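Local coordinates for protein probable aromatic acid decarboxylase (PDB 1SBZ) that probably transfers a prenyl group from dimethylallyl phosphate to reduced FMN, making the prenylated flavin cofactor of a phenolic acid decarboxylase, at residues 32-36 with 51-55. Sequence-based numbering, arbitrary orientation.
With FMN (flavin mononucleotide), chain H.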
ATOM      1  N   HIS D  32      12.290  13.387 -34.890  1.00 29.57           N
ATOM      2  CA  HIS D  32      10.881  13.682 -35.071  1.00 28.47           C
ATOM      3  C   HIS D  32      10.424  14.605 -33.948  1.00 27.86           C
ATOM      4  O   HIS D  32      10.344  14.200 -32.784  1.00 28.02           O
ATOM      5  CB  HIS D  32      10.056  12.396 -35.100  1.00 28.47           C
ATOM      6  CG  HIS D  32      10.380  11.493 -36.250  1.00 28.16           C
ATOM      7  ND1 HIS D  32       9.521  11.303 -37.312  1.00 28.49           N
ATOM      8  CD2 HIS D  32      11.470  10.731 -36.506  1.00 28.06           C
ATOM      9  CE1 HIS D  32      10.069  10.463 -38.172  1.00 28.08           C
ATOM     10  NE2 HIS D  32      11.252  10.102 -37.708  1.00 27.43           N
ATOM     11  N   LEU D  33      10.143  15.854 -34.301  1.00 27.02           N
ATOM     12  CA  LEU D  33       9.789  16.878 -33.325  1.00 25.97           C
ATOM     13  C   LEU D  33       8.283  17.040 -33.189  1.00 25.72           C
ATOM     14  O   LEU D  33       7.554  17.006 -34.180  1.00 25.27           O
ATOM     15  CB  LEU D  33      10.431  18.221 -33.707  1.00 26.18           C
ATOM     16  CG  LEU D  33      10.013  19.505 -32.974  1.00 25.94           C
ATOM     17  CD1 LEU D  33      10.378  19.445 -31.490  1.00 24.11           C
ATOM     18  CD2 LEU D  33      10.651  20.713 -33.631  1.00 25.35           C
ATOM     19  N   VAL D  34       7.821  17.192 -31.949  1.00 25.24           N
ATOM     20  CA  VAL D  34       6.444  17.607 -31.681  1.00 24.92           C
ATOM     21  C   VAL D  34       6.468  18.765 -30.688  1.00 25.10           C
ATOM     22  O   VAL D  34       6.828  18.581 -29.524  1.00 24.94           O
ATOM     23  CB  VAL D  34       5.569  16.457 -31.118  1.00 24.69           C
ATOM     24  CG1 VAL D  34       4.100  16.828 -31.190  1.00 24.28           C
ATOM     25  CG2 VAL D  34       5.799  15.175 -31.873  1.00 24.62           C
HETATM   26  N   MSE D  35       6.104  19.956 -31.155  1.00 25.04           N
HETATM   27  CA  MSE D  35       6.002  21.128 -30.283  1.00 26.24           C
HETATM   28  C   MSE D  35       4.547  21.337 -29.875  1.00 24.99           C
HETATM   29  O   MSE D  35       3.668  21.411 -30.733  1.00 24.61           O
HETATM   30  CB  MSE D  35       6.512  22.392 -30.984  1.00 25.71           C
HETATM   31  CG  MSE D  35       7.989  22.417 -31.298  1.00 27.11           C
HETATM   32 SE   MSE D  35       8.467  23.995 -32.378  1.00 31.17          SE
HETATM   33  CE  MSE D  35       7.538  23.482 -34.029  1.00 28.43           C
ATOM     34  N   SER D  36       4.295  21.428 -28.569  1.00 24.31           N
ATOM     35  CA  SER D  36       2.954  21.726 -28.068  1.00 23.36           C
ATOM     36  C   SER D  36       2.609  23.179 -28.375  1.00 23.25           C
ATOM     37  O   SER D  36       3.493  23.959 -28.706  1.00 23.19           O
ATOM     38  CB  SER D  36       2.884  21.490 -26.560  1.00 23.40           C
ATOM     39  OG  SER D  36       3.606  22.487 -25.861  1.00 22.25           O
ATOM     40  N   ALA D  51       8.905  29.378 -33.981  1.00 29.71           N
ATOM     41  CA  ALA D  51       8.555  27.961 -33.975  1.00 29.58           C
ATOM     42  C   ALA D  51       8.994  27.284 -35.272  1.00 29.54           C
ATOM     43  O   ALA D  51       9.475  26.149 -35.253  1.00 29.59           O
ATOM     44  CB  ALA D  51       7.058  27.779 -33.741  1.00 29.47           C
ATOM     45  N   ARG D  52       8.842  27.993 -36.389  1.00 29.46           N
ATOM     46  CA  ARG D  52       9.244  27.478 -37.697  1.00 29.32           C
ATOM     47  C   ARG D  52      10.756  27.298 -37.818  1.00 28.55           C
ATOM     48  O   ARG D  52      11.216  26.328 -38.421  1.00 28.60           O
ATOM     49  CB  ARG D  52       8.702  28.353 -38.829  1.00 29.71           C
ATOM     50  CG  ARG D  52       7.294  27.978 -39.268  1.00 31.68           C
ATOM     51  CD  ARG D  52       6.187  28.915 -38.802  1.00 35.71           C
ATOM     52  NE  ARG D  52       6.254  29.282 -37.382  1.00 38.93           N
ATOM     53  CZ  ARG D  52       6.271  30.537 -36.916  1.00 39.46           C
ATOM     54  NH1 ARG D  52       6.211  31.580 -37.748  1.00 38.28           N
ATOM     55  NH2 ARG D  52       6.334  30.745 -35.607  1.00 38.86           N
ATOM     56  N   ASP D  53      11.519  28.232 -37.247  1.00 27.98           N
ATOM     57  CA  ASP D  53      12.971  28.093 -37.125  1.00 27.22           C
ATOM     58  C   ASP D  53      13.348  26.798 -36.414  1.00 27.02           C
ATOM     59  O   ASP D  53      14.266  26.093 -36.833  1.00 26.65           O
ATOM     60  CB  ASP D  53      13.558  29.258 -36.332  1.00 27.19           C
ATOM     61  CG  ASP D  53      13.649  30.536 -37.135  1.00 27.11           C
ATOM     62  OD1 ASP D  53      13.745  30.477 -38.377  1.00 26.85           O
ATOM     63  OD2 ASP D  53      13.653  31.655 -36.593  1.00 25.77           O
ATOM     64  N   VAL D  54      12.642  26.506 -35.322  1.00 26.91           N
ATOM     65  CA  VAL D  54      12.895  25.296 -34.535  1.00 26.70           C
ATOM     66  C   VAL D  54      12.444  24.054 -35.306  1.00 26.69           C
ATOM     67  O   VAL D  54      13.157  23.053 -35.345  1.00 26.46           O
ATOM     68  CB  VAL D  54      12.224  25.377 -33.138  1.00 26.66           C
ATOM     69  CG1 VAL D  54      12.318  24.043 -32.396  1.00 26.68           C
ATOM     70  CG2 VAL D  54      12.862  26.483 -32.316  1.00 26.06           C
ATOM     71  N   ALA D  55      11.278  24.132 -35.943  1.00 26.94           N
ATOM     72  CA  ALA D  55      10.790  23.034 -36.773  1.00 27.39           C
ATOM     73  C   ALA D  55      11.830  22.635 -37.827  1.00 27.83           C
ATOM     74  O   ALA D  55      12.032  21.448 -38.093  1.00 27.88           O
ATOM     75  CB  ALA D  55       9.470  23.406 -37.431  1.00 27.50           C
TER
HETATM   76  N1  FMN H1404       4.480  24.840 -16.434  1.00 19.94           N
HETATM   77  C2  FMN H1404       5.306  24.005 -15.718  1.00 19.80           C
HETATM   78  O2  FMN H1404       4.856  22.924 -15.356  1.00 19.54           O
HETATM   79  N3  FMN H1404       6.600  24.388 -15.421  1.00 19.41           N
HETATM   80  C4  FMN H1404       7.069  25.622 -15.856  1.00 20.13           C
HETATM   81  O4  FMN H1404       8.284  25.841 -15.811  1.00 19.17           O
HETATM   82  C4A FMN H1404       6.222  26.472 -16.590  1.00 20.00           C
HETATM   83  N5  FMN H1404       6.651  27.709 -17.045  1.00 19.99           N
HETATM   84  C5A FMN H1404       5.796  28.527 -17.776  1.00 19.59           C
HETATM   85  C6  FMN H1404       6.235  29.772 -18.237  1.00 20.25           C
HETATM   86  C7  FMN H1404       5.379  30.601 -18.977  1.00 20.58           C
HETATM   87  C7M FMN H1404       5.990  31.735 -19.762  1.00 22.80           C
HETATM   88  C8  FMN H1404       4.073  30.179 -19.254  1.00 20.26           C
HETATM   89  C8M FMN H1404       3.204  30.905 -20.253  1.00 21.90           C
HETATM   90  C9  FMN H1404       3.642  28.940 -18.792  1.00 19.80           C
HETATM   91  C9A FMN H1404       4.496  28.109 -18.057  1.00 19.77           C
HETATM   92  N10 FMN H1404       4.053  26.872 -17.596  1.00 19.67           N
HETATM   93  C10 FMN H1404       4.916  26.067 -16.870  1.00 19.64           C
HETATM   94  C1' FMN H1404       2.588  26.531 -17.654  1.00 19.09           C
HETATM   95  C2' FMN H1404       2.328  25.585 -18.823  1.00 19.54           C
HETATM   96  O2' FMN H1404       2.780  26.186 -20.020  1.00 20.58           O
HETATM   97  C3' FMN H1404       0.854  25.175 -18.922  1.00 19.64           C
HETATM   98  O3' FMN H1404       0.536  24.295 -17.852  1.00 19.41           O
HETATM   99  C4' FMN H1404       0.484  24.535 -20.265  1.00 18.98           C
HETATM  100  O4' FMN H1404      -0.843  24.042 -20.242  1.00 19.54           O
HETATM  101  C5' FMN H1404       1.406  23.382 -20.648  1.00 19.18           C
HETATM  102  O5' FMN H1404       0.877  22.698 -21.772  1.00 19.00           O
HETATM  103  P   FMN H1404       1.856  21.736 -22.617  1.00 19.44           P
HETATM  104  O1P FMN H1404       2.835  22.624 -23.356  1.00 20.50           O
HETATM  105  O2P FMN H1404       0.995  20.944 -23.555  1.00 18.37           O
HETATM  106  O3P FMN H1404       2.593  20.815 -21.664  1.00 18.94           O
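No flat group carries the contact of L33 and M35 with A51, V54 and A55. The R52 guanidinium, on the helix, has A51 CB at its edge, in plane, and forms a salt bridge with E44. M35, a selenomethionine, gives the largest share of the contact. Its chain runs extended to the selenium (chi2 173°) and then bends at chi3 (-68°), which brings the methyl to the helix backbone. M35 CE lies 3.5 Å from A51 O, a carbonyl already bonded to A55 N within the helical turn. M35 CE also meets A55 CB at 3.9 Å. M35 SE packs on V54 CG1 at 3.9 Å. V54 CG1 also touches L33 CD2 at 3.9 Å, so V54 bridges the two strand residues. One residue on, S36 turns to the cofactor: S36 OG donates to FMN O1P at 2.6 Å and also caps A39 N at the start of helix 37-46. Strand 32-35 and helix 51-55 run nearly antiparallel (161°); their axes approach to 10.1 Å. I43 of helix 37-46 packs on M35 and V54, while L20 of helix 13-24 packs on L33 and V54. Strand 30-35 lies between strands 2-7 and 60-62 in the parallel, Rossmann-like sheet.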